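Local coordinates for protein proline dehydrogenase (Bradyrhizobium japonicum USDA 110, PDB 3HAZ) that probably oxidises proline to glutamate in two steps, joining an FAD-dependent proline dehydrogenase and an NAD-dependent aldehyde dehydrogenase in one chain, at residues A[303-316]-A[336-348]. Residues are numbered along the deposited sequence; the frame is centred on the assembly and turned at random.
Sequences LKGWDGFGLAIQAY and RKLMVRLVKGAYW. With FAD (flavin-adenine dinucleotide), chain C.
Arg336 lays one guanidinium face over the Leu303-Lys304 peptide in the loops that lead into two neighbouring parallel strands of the proline dehydrogenase barrel, 309-314 and 338-343; helix 320-333 makes the beta-alpha-beta crossover between them. Met339 N gives the first backbone bond across, to Phe309 O (3.1 Å), and regular parallel pairing runs through Ala312-Arg341, Ile313-Leu342 and Gln314-Val343. Val340 turns to the helix-covered face, where its CG1 meets Ile313 CD1 at 3.6 Å. On the barrel's inner face, Arg341 extends with CG anti to the backbone N (chi1 -177°) and bends at chi3, bringing its guanidinium against the flavin beside Ala312 CB; Asp280 and Ser237 hold its far end. Val343 presses both methyls on the isoalloxazine, while Gln314, alongside, gives a nearly straight bond from NE2 to FAD O2 (2.6 Å). Lys344 reaches the FAD phosphates and Asp373, its carbonyl accepting Tyr316 N. Gly345 CA sits over the centre of the Tyr316 ring, 3.5 Å from the centroid, a CH-pi contact. Past Ala346, whose N also binds FAD O2, Tyr347 N donates to Tyr316 OH at 3.1 Å. A leucine in place of Tyr316 would probably lose the flat face under Gly345 CA, and with it the CH-pi contact, and leave Tyr347 N without its hydroxyl acceptor. Trp348 CB lies 3.8 Å from Tyr316 CE2.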
loop_
_atom_site.group_PDB
_atom_site.type_symbol
_atom_site.label_atom_id
_atom_site.label_comp_id
_atom_site.label_asym_id
_atom_site.label_seq_id
_atom_site.Cartn_x
_atom_site.Cartn_y
_atom_site.Cartn_z
ATOM N N LEU A 303 13.584 -68.958 -5.076
ATOM C CA LEU A 303 12.881 -68.192 -4.042
ATOM C C LEU A 303 11.467 -68.719 -3.764
ATOM O O LEU A 303 10.737 -68.171 -2.941
ATOM C CB LEU A 303 12.878 -66.695 -4.371
ATOM C CG LEU A 303 14.280 -66.079 -4.455
ATOM C CD1 LEU A 303 14.230 -64.564 -4.661
ATOM C CD2 LEU A 303 15.089 -66.430 -3.209
ATOM N N LYS A 304 11.097 -69.805 -4.436
ATOM C CA LYS A 304 9.825 -70.468 -4.162
ATOM C C LYS A 304 9.776 -70.984 -2.724
ATOM O O LYS A 304 10.810 -71.313 -2.133
ATOM C CB LYS A 304 9.620 -71.646 -5.119
ATOM C CG LYS A 304 9.346 -71.259 -6.563
ATOM C CD LYS A 304 9.384 -72.502 -7.462
ATOM C CE LYS A 304 8.906 -72.191 -8.874
ATOM N NZ LYS A 304 7.489 -71.721 -8.891
ATOM N N GLY A 305 8.571 -71.062 -2.171
ATOM C CA GLY A 305 8.367 -71.652 -0.859
ATOM C C GLY A 305 8.896 -70.801 0.281
ATOM O O GLY A 305 9.298 -71.325 1.316
ATOM N N TRP A 306 8.897 -69.485 0.088
ATOM C CA TRP A 306 9.377 -68.557 1.108
ATOM C C TRP A 306 8.572 -67.271 1.028
ATOM O O TRP A 306 8.403 -66.705 -0.056
ATOM C CB TRP A 306 10.871 -68.292 0.918
ATOM C CG TRP A 306 11.424 -67.119 1.687
ATOM C CD1 TRP A 306 11.367 -66.916 3.037
ATOM C CD2 TRP A 306 12.151 -66.006 1.146
ATOM N NE1 TRP A 306 12.003 -65.741 3.367
ATOM C CE2 TRP A 306 12.494 -65.166 2.225
ATOM C CE3 TRP A 306 12.538 -65.638 -0.145
ATOM C CZ2 TRP A 306 13.205 -63.978 2.050
ATOM C CZ3 TRP A 306 13.249 -64.460 -0.317
ATOM C CH2 TRP A 306 13.574 -63.645 0.774
ATOM N N ASP A 307 8.064 -66.821 2.173
ATOM C CA ASP A 307 7.116 -65.709 2.217
ATOM C C ASP A 307 7.722 -64.391 2.732
ATOM O O ASP A 307 6.991 -63.442 3.038
ATOM C CB ASP A 307 5.902 -66.078 3.088
ATOM C CG ASP A 307 5.161 -67.316 2.588
ATOM O OD1 ASP A 307 5.315 -67.684 1.404
ATOM O OD2 ASP A 307 4.411 -67.919 3.389
ATOM N N GLY A 308 9.045 -64.323 2.821
ATOM C CA GLY A 308 9.692 -63.171 3.436
ATOM C C GLY A 308 10.193 -62.075 2.506
ATOM O O GLY A 308 10.558 -60.988 2.964
ATOM N N PHE A 309 10.222 -62.349 1.204
ATOM C CA PHE A 309 10.722 -61.369 0.244
ATOM C C PHE A 309 9.760 -60.203 0.111
ATOM O O PHE A 309 8.545 -60.379 0.183
ATOM C CB PHE A 309 10.963 -61.996 -1.129
ATOM C CG PHE A 309 11.612 -61.062 -2.115
ATOM C CD1 PHE A 309 12.994 -60.988 -2.217
ATOM C CD2 PHE A 309 10.842 -60.256 -2.939
ATOM C CE1 PHE A 309 13.594 -60.128 -3.119
ATOM C CE2 PHE A 309 11.440 -59.388 -3.841
ATOM C CZ PHE A 309 12.816 -59.328 -3.933
ATOM N N GLY A 310 10.312 -59.012 -0.095
ATOM C CA GLY A 310 9.495 -57.822 -0.214
ATOM C C GLY A 310 10.259 -56.552 -0.533
ATOM O O GLY A 310 11.477 -56.570 -0.767
ATOM N N LEU A 311 9.529 -55.442 -0.537
ATOM C CA LEU A 311 10.090 -54.151 -0.904
ATOM C C LEU A 311 9.298 -53.035 -0.243
ATOM O O LEU A 311 8.159 -53.237 0.198
ATOM C CB LEU A 311 10.035 -53.957 -2.415
ATOM C CG LEU A 311 8.706 -53.407 -2.950
ATOM C CD1 LEU A 311 8.866 -52.921 -4.389
ATOM C CD2 LEU A 311 7.599 -54.445 -2.853
ATOM N N ALA A 312 9.911 -51.858 -0.187
ATOM C CA ALA A 312 9.236 -50.666 0.313
ATOM C C ALA A 312 8.635 -49.898 -0.862
ATOM O O ALA A 312 9.192 -49.902 -1.965
ATOM C CB ALA A 312 10.208 -49.783 1.082
ATOM N N ILE A 313 7.498 -49.253 -0.613
ATOM C CA ILE A 313 6.830 -48.400 -1.587
ATOM C C ILE A 313 6.519 -47.054 -0.932
ATOM O O ILE A 313 5.927 -47.003 0.152
ATOM C CB ILE A 313 5.523 -49.035 -2.089
ATOM C CG1 ILE A 313 5.797 -50.409 -2.713
ATOM C CG2 ILE A 313 4.837 -48.126 -3.106
ATOM C CD1 ILE A 313 4.533 -51.221 -2.959
ATOM N N GLN A 314 6.928 -45.971 -1.589
ATOM C CA GLN A 314 6.798 -44.628 -1.029
ATOM C C GLN A 314 5.496 -43.949 -1.467
ATOM O O GLN A 314 5.312 -43.614 -2.642
ATOM C CB GLN A 314 7.989 -43.765 -1.448
ATOM C CG GLN A 314 9.357 -44.312 -1.040
ATOM C CD GLN A 314 10.423 -44.026 -2.091
ATOM O OE1 GLN A 314 10.178 -44.180 -3.289
ATOM N NE2 GLN A 314 11.606 -43.608 -1.647
ATOM N N ALA A 315 4.606 -43.730 -0.510
ATOM C CA ALA A 315 3.312 -43.133 -0.792
ATOM C C ALA A 315 3.403 -41.652 -1.156
ATOM O O ALA A 315 2.448 -41.088 -1.674
ATOM C CB ALA A 315 2.357 -43.337 0.385
ATOM N N TYR A 316 4.537 -41.011 -0.884
ATOM C CA TYR A 316 4.650 -39.602 -1.254
ATOM C C TYR A 316 4.825 -39.426 -2.761
ATOM O O TYR A 316 4.779 -38.314 -3.271
ATOM C CB TYR A 316 5.700 -38.842 -0.421
ATOM C CG TYR A 316 7.174 -39.072 -0.736
ATOM C CD1 TYR A 316 7.599 -40.098 -1.581
ATOM C CD2 TYR A 316 8.147 -38.270 -0.138
ATOM C CE1 TYR A 316 8.966 -40.296 -1.842
ATOM C CE2 TYR A 316 9.502 -38.459 -0.383
ATOM C CZ TYR A 316 9.909 -39.476 -1.234
ATOM O OH TYR A 316 11.259 -39.653 -1.469
ATOM N N ARG A 336 3.699 -66.067 -5.408
ATOM C CA ARG A 336 4.444 -65.863 -4.177
ATOM C C ARG A 336 3.631 -65.040 -3.191
ATOM O O ARG A 336 2.711 -64.319 -3.575
ATOM C CB ARG A 336 5.777 -65.155 -4.454
ATOM C CG ARG A 336 6.626 -65.795 -5.546
ATOM C CD ARG A 336 7.300 -67.084 -5.080
ATOM N NE ARG A 336 8.085 -67.662 -6.170
ATOM C CZ ARG A 336 9.303 -67.251 -6.513
ATOM N NH1 ARG A 336 9.930 -67.819 -7.533
ATOM N NH2 ARG A 336 9.899 -66.272 -5.836
ATOM N N LYS A 337 3.969 -65.179 -1.914
ATOM C CA LYS A 337 3.511 -64.264 -0.882
ATOM C C LYS A 337 4.625 -63.257 -0.653
ATOM O O LYS A 337 5.802 -63.628 -0.600
ATOM C CB LYS A 337 3.243 -65.016 0.420
ATOM C CG LYS A 337 1.971 -65.842 0.438
ATOM C CD LYS A 337 1.638 -66.248 1.869
ATOM C CE LYS A 337 0.201 -66.714 1.995
ATOM N NZ LYS A 337 -0.215 -66.819 3.419
ATOM N N LEU A 338 4.259 -61.987 -0.526
ATOM C CA LEU A 338 5.238 -60.932 -0.309
ATOM C C LEU A 338 4.901 -60.125 0.930
ATOM O O LEU A 338 3.733 -59.963 1.285
ATOM C CB LEU A 338 5.304 -59.993 -1.520
ATOM C CG LEU A 338 5.593 -60.620 -2.886
ATOM C CD1 LEU A 338 5.473 -59.575 -3.992
ATOM C CD2 LEU A 338 6.965 -61.275 -2.901
ATOM N N MET A 339 5.936 -59.630 1.592
ATOM C CA MET A 339 5.768 -58.671 2.667
ATOM C C MET A 339 6.155 -57.302 2.112
ATOM O O MET A 339 7.266 -57.108 1.611
ATOM C CB MET A 339 6.611 -59.079 3.880
ATOM C CG MET A 339 6.191 -60.436 4.474
ATOM S SD MET A 339 7.318 -61.146 5.701
ATOM C CE MET A 339 6.878 -60.199 7.170
ATOM N N VAL A 340 5.212 -56.369 2.168
ATOM C CA VAL A 340 5.356 -55.095 1.481
ATOM C C VAL A 340 5.275 -53.932 2.458
ATOM O O VAL A 340 4.265 -53.746 3.132
ATOM C CB VAL A 340 4.265 -54.938 0.418
ATOM C CG1 VAL A 340 4.424 -53.619 -0.312
ATOM C CG2 VAL A 340 4.311 -56.117 -0.546
ATOM N N ARG A 341 6.350 -53.157 2.534
ATOM C CA ARG A 341 6.418 -52.023 3.444
ATOM C C ARG A 341 5.923 -50.742 2.796
ATOM O O ARG A 341 6.437 -50.319 1.759
ATOM C CB ARG A 341 7.851 -51.803 3.934
ATOM C CG ARG A 341 7.953 -50.665 4.944
ATOM C CD ARG A 341 9.372 -50.140 5.052
ATOM N NE ARG A 341 10.292 -51.158 5.537
ATOM C CZ ARG A 341 11.551 -51.259 5.131
ATOM N NH1 ARG A 341 12.029 -50.408 4.230
ATOM N NH2 ARG A 341 12.323 -52.211 5.616
ATOM N N LEU A 342 4.926 -50.120 3.414
ATOM C CA LEU A 342 4.438 -48.831 2.946
ATOM C C LEU A 342 5.022 -47.726 3.816
ATOM O O LEU A 342 4.893 -47.752 5.040
ATOM C CB LEU A 342 2.911 -48.776 2.983
ATOM C CG LEU A 342 2.277 -47.549 2.334
ATOM C CD1 LEU A 342 2.470 -47.581 0.806
ATOM C CD2 LEU A 342 0.796 -47.447 2.706
ATOM N N VAL A 343 5.675 -46.762 3.175
ATOM C CA VAL A 343 6.261 -45.629 3.871
ATOM C C VAL A 343 5.791 -44.372 3.159
ATOM O O VAL A 343 5.264 -44.438 2.045
ATOM C CB VAL A 343 7.801 -45.647 3.783
ATOM C CG1 VAL A 343 8.363 -46.997 4.236
ATOM C CG2 VAL A 343 8.244 -45.325 2.351
ATOM N N LYS A 344 5.990 -43.222 3.783
ATOM C CA LYS A 344 5.716 -41.975 3.094
ATOM C C LYS A 344 6.870 -41.639 2.143
ATOM O O LYS A 344 6.681 -41.631 0.925
ATOM C CB LYS A 344 5.381 -40.867 4.094
ATOM C CG LYS A 344 4.022 -41.129 4.759
ATOM C CD LYS A 344 3.679 -40.185 5.912
ATOM C CE LYS A 344 2.398 -40.673 6.599
ATOM N NZ LYS A 344 1.974 -39.817 7.737
ATOM N N GLY A 345 8.070 -41.424 2.677
ATOM C CA GLY A 345 9.223 -41.204 1.812
ATOM C C GLY A 345 10.316 -40.342 2.415
ATOM O O GLY A 345 10.038 -39.314 3.027
ATOM N N ALA A 346 11.567 -40.750 2.223
ATOM C CA ALA A 346 12.690 -40.117 2.919
ATOM C C ALA A 346 13.491 -39.084 2.120
ATOM O O ALA A 346 14.452 -38.522 2.644
ATOM C CB ALA A 346 13.636 -41.183 3.459
ATOM N N TYR A 347 13.113 -38.836 0.869
ATOM C CA TYR A 347 13.945 -38.022 -0.022
ATOM C C TYR A 347 13.209 -36.818 -0.612
ATOM O O TYR A 347 13.568 -36.344 -1.693
ATOM C CB TYR A 347 14.487 -38.880 -1.184
ATOM C CG TYR A 347 15.202 -40.153 -0.759
ATOM C CD1 TYR A 347 14.489 -41.310 -0.455
ATOM C CD2 TYR A 347 16.595 -40.200 -0.678
ATOM C CE1 TYR A 347 15.139 -42.480 -0.071
ATOM C CE2 TYR A 347 17.255 -41.362 -0.298
ATOM C CZ TYR A 347 16.521 -42.495 0.002
ATOM O OH TYR A 347 17.170 -43.639 0.387
ATOM N N TRP A 348 12.197 -36.313 0.088
ATOM C CA TRP A 348 11.325 -35.282 -0.489
ATOM C C TRP A 348 12.092 -34.061 -0.991
ATOM O O TRP A 348 11.947 -33.662 -2.147
ATOM C CB TRP A 348 10.229 -34.864 0.497
ATOM C CG TRP A 348 9.210 -33.911 -0.087
ATOM C CD1 TRP A 348 8.078 -34.240 -0.776
ATOM C CD2 TRP A 348 9.230 -32.480 -0.010
ATOM N NE1 TRP A 348 7.401 -33.103 -1.149
ATOM C CE2 TRP A 348 8.087 -32.007 -0.689
ATOM C CE3 TRP A 348 10.112 -31.550 0.557
ATOM C CZ2 TRP A 348 7.796 -30.645 -0.813
ATOM C CZ3 TRP A 348 9.822 -30.200 0.439
ATOM C CH2 TRP A 348 8.671 -29.759 -0.241
HETATM P PA FAD C . 5.047 -37.750 9.223
HETATM O O1A FAD C . 5.542 -36.482 10.127
HETATM O O2A FAD C . 3.613 -38.005 9.347
HETATM O O5B FAD C . 5.372 -37.431 7.662
HETATM C C5B FAD C . 6.673 -37.039 7.330
HETATM C C4B FAD C . 6.853 -37.081 5.806
HETATM O O4B FAD C . 5.725 -36.588 4.898
HETATM C C3B FAD C . 8.059 -37.128 5.087
HETATM O O3B FAD C . 9.075 -38.017 5.519
HETATM C C2B FAD C . 7.628 -37.073 3.643
HETATM O O2B FAD C . 7.634 -38.290 2.922
HETATM C C1B FAD C . 6.335 -36.338 3.649
HETATM N N9A FAD C . 6.367 -34.898 3.468
HETATM C C8A FAD C . 6.931 -33.935 4.298
HETATM N N7A FAD C . 6.673 -32.709 3.747
HETATM C C5A FAD C . 5.933 -32.921 2.561
HETATM C C6A FAD C . 5.368 -31.977 1.535
HETATM N N6A FAD C . 5.552 -30.537 1.670
HETATM N N1A FAD C . 4.695 -32.442 0.504
HETATM C C2A FAD C . 4.492 -33.828 0.354
HETATM N N3A FAD C . 5.037 -34.735 1.338
HETATM C C4A FAD C . 5.737 -34.248 2.413
HETATM N N1 FAD C . 11.431 -43.990 3.123
HETATM C C2 FAD C . 11.900 -44.212 1.851
HETATM O O2 FAD C . 11.869 -43.191 0.927
HETATM N N3 FAD C . 12.460 -45.490 1.509
HETATM C C4 FAD C . 12.526 -46.485 2.442
HETATM O O4 FAD C . 13.010 -47.751 2.089
HETATM C C4X FAD C . 12.031 -46.257 3.773
HETATM N N5 FAD C . 12.088 -47.340 4.803
HETATM C C5X FAD C . 11.602 -47.094 6.110
HETATM C C6 FAD C . 11.667 -48.157 7.124
HETATM C C7 FAD C . 11.176 -47.910 8.426
HETATM C C7M FAD C . 11.269 -49.011 9.472
HETATM C C8 FAD C . 10.593 -46.592 8.770
HETATM C C8M FAD C . 10.057 -46.294 10.180
HETATM C C9 FAD C . 10.533 -45.578 7.798
HETATM C C9A FAD C . 11.051 -45.824 6.440
HETATM N N10 FAD C . 10.993 -44.772 5.423
HETATM C C10 FAD C . 11.493 -45.031 4.092
HETATM C "C1'" FAD C . 10.270 -43.480 5.653
HETATM C "C2'" FAD C . 11.126 -42.301 6.184
HETATM O "O2'" FAD C . 12.366 -42.785 6.689
HETATM C "C3'" FAD C . 10.312 -41.524 7.232
HETATM O "O3'" FAD C . 10.312 -42.230 8.468
HETATM C "C4'" FAD C . 8.826 -41.273 6.790
HETATM O "O4'" FAD C . 8.617 -40.798 5.505
HETATM C "C5'" FAD C . 8.037 -40.453 7.845
HETATM O "O5'" FAD C . 6.636 -40.669 7.777
HETATM P P FAD C . 5.771 -40.538 9.186
HETATM O O1P FAD C . 4.182 -40.960 8.902
HETATM O O2P FAD C . 6.388 -41.372 10.223
HETATM O O3P FAD C . 5.961 -39.002 9.707
HETATM O O HOH W 1 9.654 -65.520 -2.982
HETATM O O HOH W 2 7.328 -68.960 -8.779
HETATM O O HOH W 3 8.647 -64.082 -0.603
HETATM O O HOH W 4 5.978 -67.331 -1.308
#